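Local coordinates for putative fumarylpyruvate hydrolase (Burkholderia cenocepacia, PDB 4MAQ), which is of unconfirmed activity but belongs to the fumarylacetoacetate hydrolase (FAH) family, whose fold is rich in mixed beta sheets, at residues V70-T75 and F232-G237; D84-I89 and A211-L216; G96-S101 and S196-A201; H110-G115 and T149-A154; P160-I165 and Q176-D181. One frame throughout, in Å; residues are numbered along the deposited sequence.

The five contacts illustrate how one family fold changes its chemistry with depth. Contact 4 lies nearest the centre of the fold and, like contacts 1 and 2, is partly buried; contacts 3 and 5 are at the surface. Contacts 2 and 4 join strands of the larger mixed sheet, whereas contacts 1 and 5 sit at the two outermost strands of a five-stranded sheet. The sheets meet where Phe232 of contact 1 and Ile165 of contact 5 both pack on Ile89 of contact 2. Ring packing marks contacts 2 and 4, water-bridged backbone pairing contact 1, an Asx turn contact 5 and a charge network contact 3, which adjoins contact 4 through His110.

Contact 1: V70-T75 and F232-G237; sequences VPASGT and FEFVVG
Gly74 O is gripped across the contact by one direct hydrogen bond, donated by Val235 N at 2.9 Å. The bond is nearly straight, 167° at the hydrogen, and arrives almost along the C=O axis. It belongs to a single parallel bridge that pairs Thr75 with Val235, their side chains on the same face of the sheet. Before Gly74 no direct hydrogen bond crosses to 232-237, and waters bridge the backbones instead. One molecule donates to Ala72 O at 2.7 Å and accepts from Glu233 N; a second accepts from Gly74 N and donates to Glu233 O at 2.9 Å. The same carbonyl receives the CA-H of Ser73, aimed almost straight at it. An inverse gamma turn centred on Ala72 brings the chain to this position, and the Ala72 methyl meets two phenylalanines, touching Phe232 CB at 4.0 Å and Phe234 CD2 at 4.1 Å. At the far end Thr75 CG2, anti to its backbone N, rests on Gly237 CA at 3.7 Å. Strand 230-236 is backed by strand 221-226, where Val222 packs on both phenylalanines and Arg221 pairs with Glu233. Ala72 bonds through its backbone to Val148, while Phe232 reaches Val116 and Val118, so the contact joins the five-stranded sheet to the larger one.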
# COMPACT_ATOMS: atom_id res chain seq x y z
N VAL B 70 -9.13 -0.55 10.23
CA VAL B 70 -9.65 -1.32 11.35
C VAL B 70 -10.81 -0.54 11.97
O VAL B 70 -10.99 0.64 11.68
CB VAL B 70 -8.54 -1.56 12.41
CG1 VAL B 70 -7.39 -2.36 11.81
CG2 VAL B 70 -8.07 -0.26 13.07
N PRO B 71 -11.60 -1.20 12.82
CA PRO B 71 -12.71 -0.46 13.43
C PRO B 71 -12.24 0.64 14.37
O PRO B 71 -11.30 0.47 15.16
CB PRO B 71 -13.46 -1.55 14.23
CG PRO B 71 -13.08 -2.83 13.55
CD PRO B 71 -11.64 -2.63 13.15
N ALA B 72 -12.88 1.80 14.26
CA ALA B 72 -12.64 2.92 15.18
C ALA B 72 -13.51 2.71 16.43
O ALA B 72 -14.37 3.53 16.77
CB ALA B 72 -12.97 4.23 14.51
N SER B 73 -13.28 1.58 17.10
CA SER B 73 -14.04 1.17 18.28
C SER B 73 -13.24 0.10 18.99
O SER B 73 -12.24 -0.39 18.45
CB SER B 73 -15.42 0.63 17.87
OG SER B 73 -15.30 -0.41 16.93
N GLY B 74 -13.62 -0.23 20.21
CA GLY B 74 -12.86 -1.21 20.95
C GLY B 74 -11.48 -0.69 21.29
O GLY B 74 -11.34 0.43 21.78
N THR B 75 -10.48 -1.52 21.03
CA THR B 75 -9.08 -1.18 21.26
C THR B 75 -8.40 -1.02 19.90
O THR B 75 -8.65 -1.83 18.96
CB THR B 75 -8.36 -2.28 22.08
OG1 THR B 75 -9.00 -2.40 23.36
CG2 THR B 75 -6.86 -1.98 22.30
N PHE B 232 -17.23 8.33 17.03
CA PHE B 232 -16.54 7.13 17.46
C PHE B 232 -15.95 7.31 18.85
O PHE B 232 -15.78 8.46 19.35
CB PHE B 232 -15.42 6.72 16.48
CG PHE B 232 -14.28 7.68 16.43
CD1 PHE B 232 -13.25 7.62 17.36
CD2 PHE B 232 -14.22 8.66 15.43
CE1 PHE B 232 -12.19 8.53 17.31
CE2 PHE B 232 -13.17 9.57 15.38
CZ PHE B 232 -12.15 9.51 16.33
N GLU B 233 -15.63 6.17 19.45
CA GLU B 233 -14.94 6.10 20.74
C GLU B 233 -14.11 4.82 20.75
O GLU B 233 -14.63 3.76 20.50
CB GLU B 233 -15.96 6.12 21.88
CG GLU B 233 -15.36 5.96 23.29
CD GLU B 233 -16.30 6.40 24.40
OE1 GLU B 233 -17.27 7.17 24.13
OE2 GLU B 233 -16.09 5.98 25.56
N PHE B 234 -12.80 4.94 21.00
CA PHE B 234 -11.94 3.75 21.14
C PHE B 234 -10.84 4.04 22.13
O PHE B 234 -10.60 5.20 22.50
CB PHE B 234 -11.39 3.26 19.77
CG PHE B 234 -10.43 4.20 19.07
CD1 PHE B 234 -9.09 4.27 19.43
CD2 PHE B 234 -10.84 4.95 17.96
CE1 PHE B 234 -8.20 5.09 18.74
CE2 PHE B 234 -9.95 5.76 17.26
CZ PHE B 234 -8.63 5.85 17.65
N VAL B 235 -10.18 2.97 22.58
CA VAL B 235 -9.10 3.09 23.54
C VAL B 235 -7.80 2.63 22.86
O VAL B 235 -7.77 1.59 22.19
CB VAL B 235 -9.39 2.24 24.82
CG1 VAL B 235 -8.22 2.24 25.77
CG2 VAL B 235 -10.63 2.79 25.52
N VAL B 236 -6.74 3.40 23.01
CA VAL B 236 -5.42 3.02 22.50
C VAL B 236 -4.84 1.91 23.37
O VAL B 236 -4.88 1.99 24.61
CB VAL B 236 -4.48 4.23 22.50
CG1 VAL B 236 -3.10 3.86 21.99
CG2 VAL B 236 -5.07 5.33 21.60
N GLY B 237 -4.32 0.86 22.72
CA GLY B 237 -3.75 -0.25 23.45
C GLY B 237 -2.43 0.06 24.14
O GLY B 237 -1.88 1.18 24.05
O HOH W 1 -16.79 3.88 17.99
O HOH W 2 -15.60 1.34 21.75

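Contact 2: D84-I89 and A211-L216; sequences DLHHEI and AGVGAL
Two backbone bonds tie strand 85-89 to the short strand 214-216: Leu216 N donates to Leu85 O at 2.7 Å, and His87 N to Gly214 O at 3.0 Å. Both donors approach nearly along the C=O axis. Between them His86 and Ala215 form an antiparallel non-hydrogen-bonded pair with diverging side chains. One water extends the join at the Leu85/Leu216 end, linking Leu85 N with Leu216 O; another bridges His87 NE2 to Ala215 O beside it. The buried His87 O finds no partner in the model. The Gly214 carbonyl group is flanked by both imidazoles. Its carbon lies over the centre of the His86 ring, 3.7 Å above the plane, and its oxygen sits over one face of the His87 ring near the rim, 3.1 Å from CD2. Val213 CG2 meets the edge of the His86 ring, close to ND1, while Leu216 CD2 touches His87 CD2 at 3.6 Å. The polar partners of the two histidines differ. His87 ND1 bonds to Gln175 OE1, so it probably carries its proton there. His86 NE2 makes a weak, bent bond to Asp84 OD1 at 2.8 Å, and that carboxylate may favour protonation of the ring.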
# COMPACT_ATOMS: atom_id res chain seq x y z
N ASP B 84 5.99 7.97 19.66
CA ASP B 84 5.32 9.23 19.28
C ASP B 84 4.22 8.99 18.22
O ASP B 84 4.39 9.30 17.04
CB ASP B 84 6.37 10.26 18.81
CG ASP B 84 5.83 11.68 18.73
OD1 ASP B 84 4.83 12.00 19.42
OD2 ASP B 84 6.42 12.48 17.99
N LEU B 85 3.10 8.44 18.68
CA LEU B 85 1.94 8.12 17.83
C LEU B 85 1.06 9.35 17.73
O LEU B 85 0.62 9.85 18.76
CB LEU B 85 1.16 6.98 18.44
CG LEU B 85 -0.01 6.43 17.62
CD1 LEU B 85 0.45 5.71 16.37
CD2 LEU B 85 -0.76 5.48 18.53
N HIS B 86 0.82 9.84 16.52
CA HIS B 86 -0.03 11.02 16.37
C HIS B 86 -1.38 10.71 15.76
O HIS B 86 -1.50 9.75 14.98
CB HIS B 86 0.68 12.10 15.55
CG HIS B 86 1.69 12.85 16.36
ND1 HIS B 86 1.99 14.17 16.15
CD2 HIS B 86 2.45 12.45 17.41
CE1 HIS B 86 2.91 14.56 17.01
NE2 HIS B 86 3.20 13.53 17.80
N HIS B 87 -2.37 11.54 16.07
CA HIS B 87 -3.73 11.44 15.50
C HIS B 87 -4.00 12.57 14.52
O HIS B 87 -3.57 13.70 14.74
CB HIS B 87 -4.80 11.53 16.61
CG HIS B 87 -4.72 12.77 17.46
ND1 HIS B 87 -5.16 14.01 17.03
CD2 HIS B 87 -4.23 12.96 18.71
CE1 HIS B 87 -4.97 14.90 18.00
NE2 HIS B 87 -4.38 14.29 19.02
N GLU B 88 -4.75 12.24 13.47
CA GLU B 88 -5.33 13.23 12.57
C GLU B 88 -6.74 12.78 12.20
O GLU B 88 -6.91 11.80 11.46
CB GLU B 88 -4.50 13.38 11.29
CG GLU B 88 -3.15 14.02 11.51
CD GLU B 88 -2.26 13.85 10.31
OE1 GLU B 88 -2.71 14.21 9.21
OE2 GLU B 88 -1.15 13.34 10.47
N ILE B 89 -7.75 13.49 12.70
CA ILE B 89 -9.16 13.19 12.37
C ILE B 89 -9.45 13.57 10.90
O ILE B 89 -9.06 14.66 10.45
CB ILE B 89 -10.12 13.97 13.32
CG1 ILE B 89 -11.58 13.58 13.09
CG2 ILE B 89 -9.96 15.49 13.21
CD1 ILE B 89 -11.88 12.23 13.67
N ALA B 211 -6.42 21.61 12.08
CA ALA B 211 -5.31 21.82 13.00
C ALA B 211 -5.44 20.95 14.26
O ALA B 211 -6.51 20.44 14.60
CB ALA B 211 -5.21 23.29 13.38
N GLY B 212 -4.32 20.79 14.93
CA GLY B 212 -4.34 20.17 16.25
C GLY B 212 -3.82 18.75 16.30
O GLY B 212 -4.00 18.05 17.31
N VAL B 213 -3.17 18.31 15.22
CA VAL B 213 -2.45 17.02 15.24
C VAL B 213 -1.61 16.97 16.52
O VAL B 213 -0.95 17.95 16.88
CB VAL B 213 -1.53 16.83 13.99
CG1 VAL B 213 -0.55 18.00 13.84
CG2 VAL B 213 -0.75 15.51 14.06
N GLY B 214 -1.65 15.84 17.22
CA GLY B 214 -0.91 15.70 18.47
C GLY B 214 -0.77 14.24 18.82
O GLY B 214 -1.24 13.38 18.08
N ALA B 215 -0.11 13.96 19.94
CA ALA B 215 0.22 12.58 20.33
C ALA B 215 -0.90 11.85 21.07
O ALA B 215 -1.72 12.47 21.77
CB ALA B 215 1.48 12.59 21.17
N LEU B 216 -0.89 10.52 20.94
CA LEU B 216 -1.74 9.60 21.72
C LEU B 216 -0.83 8.75 22.58
O LEU B 216 0.17 8.22 22.10
CB LEU B 216 -2.52 8.67 20.79
CG LEU B 216 -3.55 9.34 19.89
CD1 LEU B 216 -4.13 8.30 18.91
CD2 LEU B 216 -4.62 10.03 20.72
O HOH W 3 2.84 8.21 21.61
O HOH W 4 -3.18 14.91 21.38

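Contact 3: G96-S101 and S196-A201; sequences GKDGRS and SVELKA
Three hydrogen bonds form the first shell. Gly99 and Leu199 exchange a reciprocal pair, each N to the other's O at 2.9 Å, as a single antiparallel bridge between two loops; both donors stand above the carbonyl planes. Beside it Asp98 OD1 accepts from Ala201 N at 2.9 Å, met nearly along its C-O axis, so the carboxylate stands in for a backbone carbonyl. Asp98 CG lies anti to its carbonyl carbon, a turn that brings OD1 over to the opposite loop. The next shell is a four-residue salt-bridge network. Lys200, bent at chi2 and chi3, brings NZ to Glu198 OE1 at 3.0 Å, from above the carboxylate plane. Its link to Asp98 OD2 is long, 3.8 Å, and a water bonded to both closes the gap. The Arg100 guanidinium lies stacked obliquely on the Glu198 carboxylate, their planes 30° apart. NH2 is 3.6 Å from OE1, which lies well out of the guanidinium plane, so that pairing is one of charge without a directed N-H. Beneath the charges Leu199 packs on Ile190 and Val193 of helix 186-196 and on Phe37 of strand 36-39. Glu198 N bonds to Asp143 of the second subunit, which places this surface join at the dimer interface, between the loop leaving strand 85-95 and the one linking helix 186-196 to strand 204-206.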
# COMPACT_ATOMS: atom_id res chain seq x y z
N GLY B 96 -17.56 3.97 -5.07
CA GLY B 96 -18.40 2.88 -5.56
C GLY B 96 -18.37 2.65 -7.07
O GLY B 96 -19.01 1.73 -7.57
N LYS B 97 -17.56 3.43 -7.80
CA LYS B 97 -17.53 3.31 -9.26
C LYS B 97 -16.14 3.60 -9.77
O LYS B 97 -15.55 4.64 -9.43
CB LYS B 97 -18.54 4.29 -9.91
CG LYS B 97 -18.61 4.25 -11.43
CD LYS B 97 -19.78 5.08 -11.93
CE LYS B 97 -19.65 6.56 -11.60
NZ LYS B 97 -20.71 7.34 -12.28
N ASP B 98 -15.63 2.70 -10.61
CA ASP B 98 -14.29 2.86 -11.15
C ASP B 98 -14.17 4.12 -12.02
O ASP B 98 -15.15 4.57 -12.63
CB ASP B 98 -13.95 1.71 -12.10
CG ASP B 98 -13.94 0.32 -11.43
OD1 ASP B 98 -14.04 0.17 -10.18
OD2 ASP B 98 -13.84 -0.66 -12.22
N GLY B 99 -12.97 4.66 -12.15
CA GLY B 99 -12.75 5.67 -13.17
C GLY B 99 -11.34 6.17 -13.24
O GLY B 99 -10.65 6.20 -12.24
N ARG B 100 -10.92 6.57 -14.42
CA ARG B 100 -9.67 7.32 -14.55
C ARG B 100 -9.96 8.69 -15.16
O ARG B 100 -10.95 8.86 -15.90
CB ARG B 100 -8.58 6.56 -15.32
CG ARG B 100 -8.84 6.37 -16.79
CD ARG B 100 -7.61 5.78 -17.47
NE ARG B 100 -7.16 4.50 -16.89
CZ ARG B 100 -7.75 3.32 -17.09
NH1 ARG B 100 -8.86 3.22 -17.84
NH2 ARG B 100 -7.22 2.23 -16.54
N SER B 101 -9.11 9.67 -14.84
CA SER B 101 -9.26 11.03 -15.37
C SER B 101 -10.70 11.53 -15.20
O SER B 101 -11.35 12.00 -16.14
CB SER B 101 -8.79 11.08 -16.83
OG SER B 101 -7.40 10.83 -16.89
N SER B 196 -3.62 9.71 -11.38
CA SER B 196 -2.41 8.98 -11.02
C SER B 196 -2.56 7.47 -11.19
O SER B 196 -1.62 6.80 -11.65
CB SER B 196 -2.07 9.30 -9.57
OG SER B 196 -1.00 8.48 -9.14
N VAL B 197 -3.74 6.94 -10.83
CA VAL B 197 -4.06 5.53 -10.95
C VAL B 197 -5.51 5.45 -11.41
O VAL B 197 -6.22 6.43 -11.34
CB VAL B 197 -3.92 4.76 -9.60
CG1 VAL B 197 -2.48 4.73 -9.09
CG2 VAL B 197 -4.86 5.33 -8.54
N GLU B 198 -5.96 4.27 -11.80
CA GLU B 198 -7.39 4.09 -11.99
C GLU B 198 -8.04 3.95 -10.61
O GLU B 198 -7.68 3.07 -9.83
CB GLU B 198 -7.70 2.85 -12.83
CG GLU B 198 -9.18 2.78 -13.15
CD GLU B 198 -9.59 1.47 -13.79
OE1 GLU B 198 -8.78 0.52 -13.82
OE2 GLU B 198 -10.73 1.41 -14.27
N LEU B 199 -8.98 4.83 -10.31
CA LEU B 199 -9.77 4.70 -9.10
C LEU B 199 -10.71 3.52 -9.25
O LEU B 199 -11.20 3.25 -10.35
CB LEU B 199 -10.55 5.99 -8.89
CG LEU B 199 -11.10 6.31 -7.53
CD1 LEU B 199 -9.95 6.56 -6.55
CD2 LEU B 199 -12.06 7.49 -7.62
N LYS B 200 -10.94 2.80 -8.16
CA LYS B 200 -11.78 1.60 -8.22
C LYS B 200 -12.84 1.60 -7.14
O LYS B 200 -12.61 2.13 -6.05
CB LYS B 200 -10.93 0.33 -8.05
CG LYS B 200 -9.90 0.09 -9.15
CD LYS B 200 -10.54 -0.32 -10.46
CE LYS B 200 -9.59 -1.24 -11.21
NZ LYS B 200 -10.24 -1.73 -12.46
N ALA B 201 -13.98 0.98 -7.44
CA ALA B 201 -14.95 0.66 -6.40
C ALA B 201 -14.21 -0.08 -5.29
O ALA B 201 -13.44 -1.00 -5.55
CB ALA B 201 -16.05 -0.23 -6.98
O HOH W 5 -12.49 -3.22 -11.77

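Contact 4: H110-G115 and T149-A154; sequences HVWGYG and TALRAA
A classic beta bulge, in which Trp112 and Gly113 both face Ala94 of strand 85-95, shapes the strand that meets 149-154 in antiparallel pairing. Trp112 holds CG anti to its backbone N (chi1 -178°), which swings the indole across the partner strand. One face of its six-membered ring lies over Ala153: the CA sits 4.0 Å from the ring centroid, close to the normal, as a CH-pi contact, and the methyl reaches CZ2 at 3.8 Å over the same face. Leu151 comes at the edge instead, its CB near the ring plane beside CZ3. Tyr114 is turned differently. With CG anti to the carbonyl carbon, it presents a ring edge to Ala154, CE1 meeting the methyl at 4.0 Å, while its hydroxyl bonds to His159. Between these aromatics Gly113 passes so near to Arg152 O, 3.1 Å from its CA, that there is little room for a side chain there. Leu151 CD2 rests on Gly115 CA at 3.8 Å. Backbone bonds fix the spacing: Tyr114 and Arg152 exchange N-H and O in the carbonyl planes, as a hydrogen-bonded pair. Ala153 stands at the N-cap position of helix 154-157, so the strand gives way to a helix directly at the contact. There the amide of Ala154 donates to Trp112 O at 2.8 Å, 174° at the hydrogen and on a lone pair of the carbonyl.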
# COMPACT_ATOMS: atom_id res chain seq x y z
N HIS B 110 -19.10 9.00 -8.35
CA HIS B 110 -18.27 7.83 -8.04
C HIS B 110 -18.27 7.48 -6.57
O HIS B 110 -17.65 6.47 -6.20
CB HIS B 110 -16.83 8.08 -8.50
CG HIS B 110 -16.67 8.14 -10.00
ND1 HIS B 110 -16.18 7.09 -10.75
CD2 HIS B 110 -16.97 9.12 -10.89
CE1 HIS B 110 -16.17 7.43 -12.03
NE2 HIS B 110 -16.64 8.66 -12.14
N VAL B 111 -18.92 8.29 -5.74
CA VAL B 111 -18.86 8.07 -4.28
C VAL B 111 -19.99 7.17 -3.80
O VAL B 111 -21.16 7.47 -4.05
CB VAL B 111 -18.91 9.41 -3.52
CG1 VAL B 111 -19.02 9.20 -2.02
CG2 VAL B 111 -17.68 10.24 -3.87
N TRP B 112 -19.65 6.05 -3.16
CA TRP B 112 -20.65 5.19 -2.51
C TRP B 112 -21.13 5.79 -1.18
O TRP B 112 -22.32 5.74 -0.86
CB TRP B 112 -20.08 3.76 -2.29
CG TRP B 112 -21.13 2.91 -1.69
CD1 TRP B 112 -22.13 2.25 -2.34
CD2 TRP B 112 -21.39 2.75 -0.29
NE1 TRP B 112 -22.96 1.65 -1.44
CE2 TRP B 112 -22.55 1.95 -0.17
CE3 TRP B 112 -20.74 3.19 0.88
CZ2 TRP B 112 -23.09 1.57 1.07
CZ3 TRP B 112 -21.29 2.81 2.12
CH2 TRP B 112 -22.44 2.01 2.19
N GLY B 113 -20.21 6.31 -0.37
CA GLY B 113 -20.57 6.76 0.96
C GLY B 113 -19.43 7.35 1.72
O GLY B 113 -18.37 7.66 1.15
N TYR B 114 -19.64 7.54 3.02
CA TYR B 114 -18.72 8.28 3.86
C TYR B 114 -18.55 7.63 5.21
O TYR B 114 -19.48 7.01 5.74
CB TYR B 114 -19.26 9.70 4.10
CG TYR B 114 -19.30 10.50 2.83
CD1 TYR B 114 -20.44 10.48 2.03
CD2 TYR B 114 -18.20 11.26 2.42
CE1 TYR B 114 -20.49 11.18 0.84
CE2 TYR B 114 -18.23 11.97 1.22
CZ TYR B 114 -19.38 11.93 0.43
OH TYR B 114 -19.36 12.66 -0.74
N GLY B 115 -17.39 7.86 5.82
CA GLY B 115 -17.17 7.53 7.21
C GLY B 115 -16.23 8.54 7.83
O GLY B 115 -15.87 9.56 7.21
N THR B 149 -14.83 4.50 11.16
CA THR B 149 -16.17 4.14 11.62
C THR B 149 -16.90 3.27 10.61
O THR B 149 -16.49 3.17 9.44
CB THR B 149 -17.03 5.38 11.87
OG1 THR B 149 -17.21 6.10 10.63
CG2 THR B 149 -16.39 6.28 12.94
N ALA B 150 -18.02 2.70 11.02
CA ALA B 150 -18.96 2.19 10.05
C ALA B 150 -19.27 3.29 9.01
O ALA B 150 -19.32 4.50 9.33
CB ALA B 150 -20.21 1.71 10.77
N LEU B 151 -19.44 2.85 7.77
CA LEU B 151 -19.77 3.75 6.68
C LEU B 151 -21.26 3.93 6.52
O LEU B 151 -22.05 3.00 6.78
CB LEU B 151 -19.20 3.21 5.37
CG LEU B 151 -17.70 2.87 5.37
CD1 LEU B 151 -17.32 2.40 3.97
CD2 LEU B 151 -16.79 4.02 5.80
N ARG B 152 -21.64 5.12 6.06
CA ARG B 152 -23.02 5.39 5.64
C ARG B 152 -23.09 5.64 4.15
O ARG B 152 -22.23 6.34 3.59
CB ARG B 152 -23.60 6.58 6.40
CG ARG B 152 -23.70 6.36 7.90
CD ARG B 152 -24.36 7.56 8.54
NE ARG B 152 -25.78 7.44 8.33
CZ ARG B 152 -26.65 8.42 8.52
NH1 ARG B 152 -27.96 8.20 8.30
NH2 ARG B 152 -26.22 9.62 8.94
N ALA B 153 -24.11 5.11 3.49
CA ALA B 153 -24.31 5.35 2.06
C ALA B 153 -24.57 6.83 1.81
O ALA B 153 -25.25 7.49 2.61
CB ALA B 153 -25.48 4.53 1.54
N ALA B 154 -24.06 7.35 0.71
CA ALA B 154 -24.29 8.75 0.34
C ALA B 154 -25.78 9.07 0.12
O ALA B 154 -26.19 10.23 0.26
CB ALA B 154 -23.48 9.13 -0.89

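Contact 5: P160-I165 and Q176-D181; sequences PAAGRI and QGDLAD
Leu179 supplies the principal bump of this contact, at the open end of the beta hairpin formed by strands 164-169 and 172-178. Its CB points toward 160-165, and with CG anti to the carbonyl carbon its branches spread into a hollow bordered by Pro160, Ala162, Gly163 and Ile165. CD1 lodges against Pro160 CB at 3.7 Å, while CD2 faces Ile165 CB more loosely, at 4.3 Å. Ile165 in turn places CG2 over the Gly177 peptide, 3.5 Å from its carbonyl oxygen. Gly163 has a positive phi of 128°, at which a CB would jam against the carbonyl O of Ala162, and turns its N-H to the Asp178 carboxylate. Ala180 CB approaches Ala161 O, and a water donates to Ala161 O and Leu179 O where the two segments part. Ile165 and Gly177 exchange N-H and O as a strand pair; just beyond it Leu179 N donates to Gly163 O at 2.9 Å. Farther out Arg164 turns its charge to Asp227, while Leu179 and Ile165 both pack on Val226 and Tyr43. Asp178 OD1 is the chemical keystone: it accepts from Gly163 N at 2.9 Å, above the carboxylate plane, and from Ala180 N at 2.9 Å, on its anti lone pair, the latter making an Asx turn. Two amides on one oxygen would stabilise its negative charge and probably favour the ionised form.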
# COMPACT_ATOMS: atom_id res chain seq x y z
N PRO B 160 -21.41 15.51 2.14
CA PRO B 160 -21.19 16.59 3.10
C PRO B 160 -20.15 17.58 2.58
O PRO B 160 -19.10 17.15 2.04
CB PRO B 160 -20.68 15.86 4.35
CG PRO B 160 -20.08 14.59 3.82
CD PRO B 160 -21.02 14.20 2.71
N ALA B 161 -20.40 18.87 2.77
CA ALA B 161 -19.47 19.92 2.31
C ALA B 161 -19.17 20.95 3.40
O ALA B 161 -18.33 21.80 3.22
CB ALA B 161 -19.97 20.58 1.04
N ALA B 162 -19.86 20.84 4.53
CA ALA B 162 -19.72 21.77 5.64
C ALA B 162 -20.05 21.01 6.91
O ALA B 162 -20.77 19.99 6.88
CB ALA B 162 -20.64 23.00 5.46
N GLY B 163 -19.53 21.50 8.02
CA GLY B 163 -19.89 20.96 9.32
C GLY B 163 -18.68 20.58 10.17
O GLY B 163 -17.55 20.43 9.66
N ARG B 164 -18.94 20.41 11.46
CA ARG B 164 -17.89 20.15 12.44
C ARG B 164 -17.20 18.80 12.23
O ARG B 164 -17.86 17.77 12.04
CB ARG B 164 -18.47 20.22 13.86
CG ARG B 164 -17.44 20.10 14.98
CD ARG B 164 -18.08 20.09 16.36
NE ARG B 164 -19.21 19.16 16.43
CZ ARG B 164 -19.49 18.38 17.46
NH1 ARG B 164 -18.71 18.39 18.54
NH2 ARG B 164 -20.54 17.58 17.42
N ILE B 165 -15.86 18.84 12.28
CA ILE B 165 -15.01 17.64 12.28
C ILE B 165 -14.11 17.81 13.50
O ILE B 165 -13.48 18.87 13.68
CB ILE B 165 -14.21 17.49 10.95
CG1 ILE B 165 -13.17 16.37 11.08
CG2 ILE B 165 -13.57 18.80 10.47
CD1 ILE B 165 -12.61 15.85 9.76
N GLN B 176 -10.57 20.57 16.10
CA GLN B 176 -11.93 20.99 15.79
C GLN B 176 -11.84 21.94 14.61
O GLN B 176 -11.23 23.01 14.69
CB GLN B 176 -12.59 21.68 16.99
CG GLN B 176 -14.06 22.02 16.84
CD GLN B 176 -14.62 22.51 18.15
OE1 GLN B 176 -15.15 21.72 18.93
NE2 GLN B 176 -14.46 23.80 18.42
N GLY B 177 -12.44 21.53 13.51
CA GLY B 177 -12.50 22.37 12.35
C GLY B 177 -13.81 22.17 11.62
O GLY B 177 -14.77 21.65 12.19
N ASP B 178 -13.85 22.61 10.37
CA ASP B 178 -15.07 22.49 9.58
C ASP B 178 -14.70 21.94 8.22
O ASP B 178 -13.68 22.31 7.65
CB ASP B 178 -15.79 23.83 9.45
CG ASP B 178 -17.21 23.68 8.96
OD1 ASP B 178 -17.40 23.48 7.74
OD2 ASP B 178 -18.14 23.74 9.78
N LEU B 179 -15.53 21.03 7.69
CA LEU B 179 -15.29 20.47 6.35
C LEU B 179 -15.13 21.54 5.28
O LEU B 179 -14.45 21.31 4.29
CB LEU B 179 -16.42 19.53 5.94
CG LEU B 179 -16.72 18.30 6.78
CD1 LEU B 179 -17.88 17.58 6.14
CD2 LEU B 179 -15.47 17.41 6.89
N ALA B 180 -15.75 22.71 5.50
CA ALA B 180 -15.70 23.79 4.53
C ALA B 180 -14.30 24.36 4.38
O ALA B 180 -14.03 25.10 3.42
CB ALA B 180 -16.65 24.90 4.92
N ASP B 181 -13.40 24.02 5.30
CA ASP B 181 -12.06 24.56 5.25
C ASP B 181 -11.08 23.71 4.45
O ASP B 181 -9.89 24.06 4.35
CB ASP B 181 -11.58 24.87 6.66
CG ASP B 181 -12.33 26.05 7.25
OD1 ASP B 181 -12.55 27.07 6.54
OD2 ASP B 181 -12.72 25.97 8.39
O HOH W 6 -15.85 20.63 2.00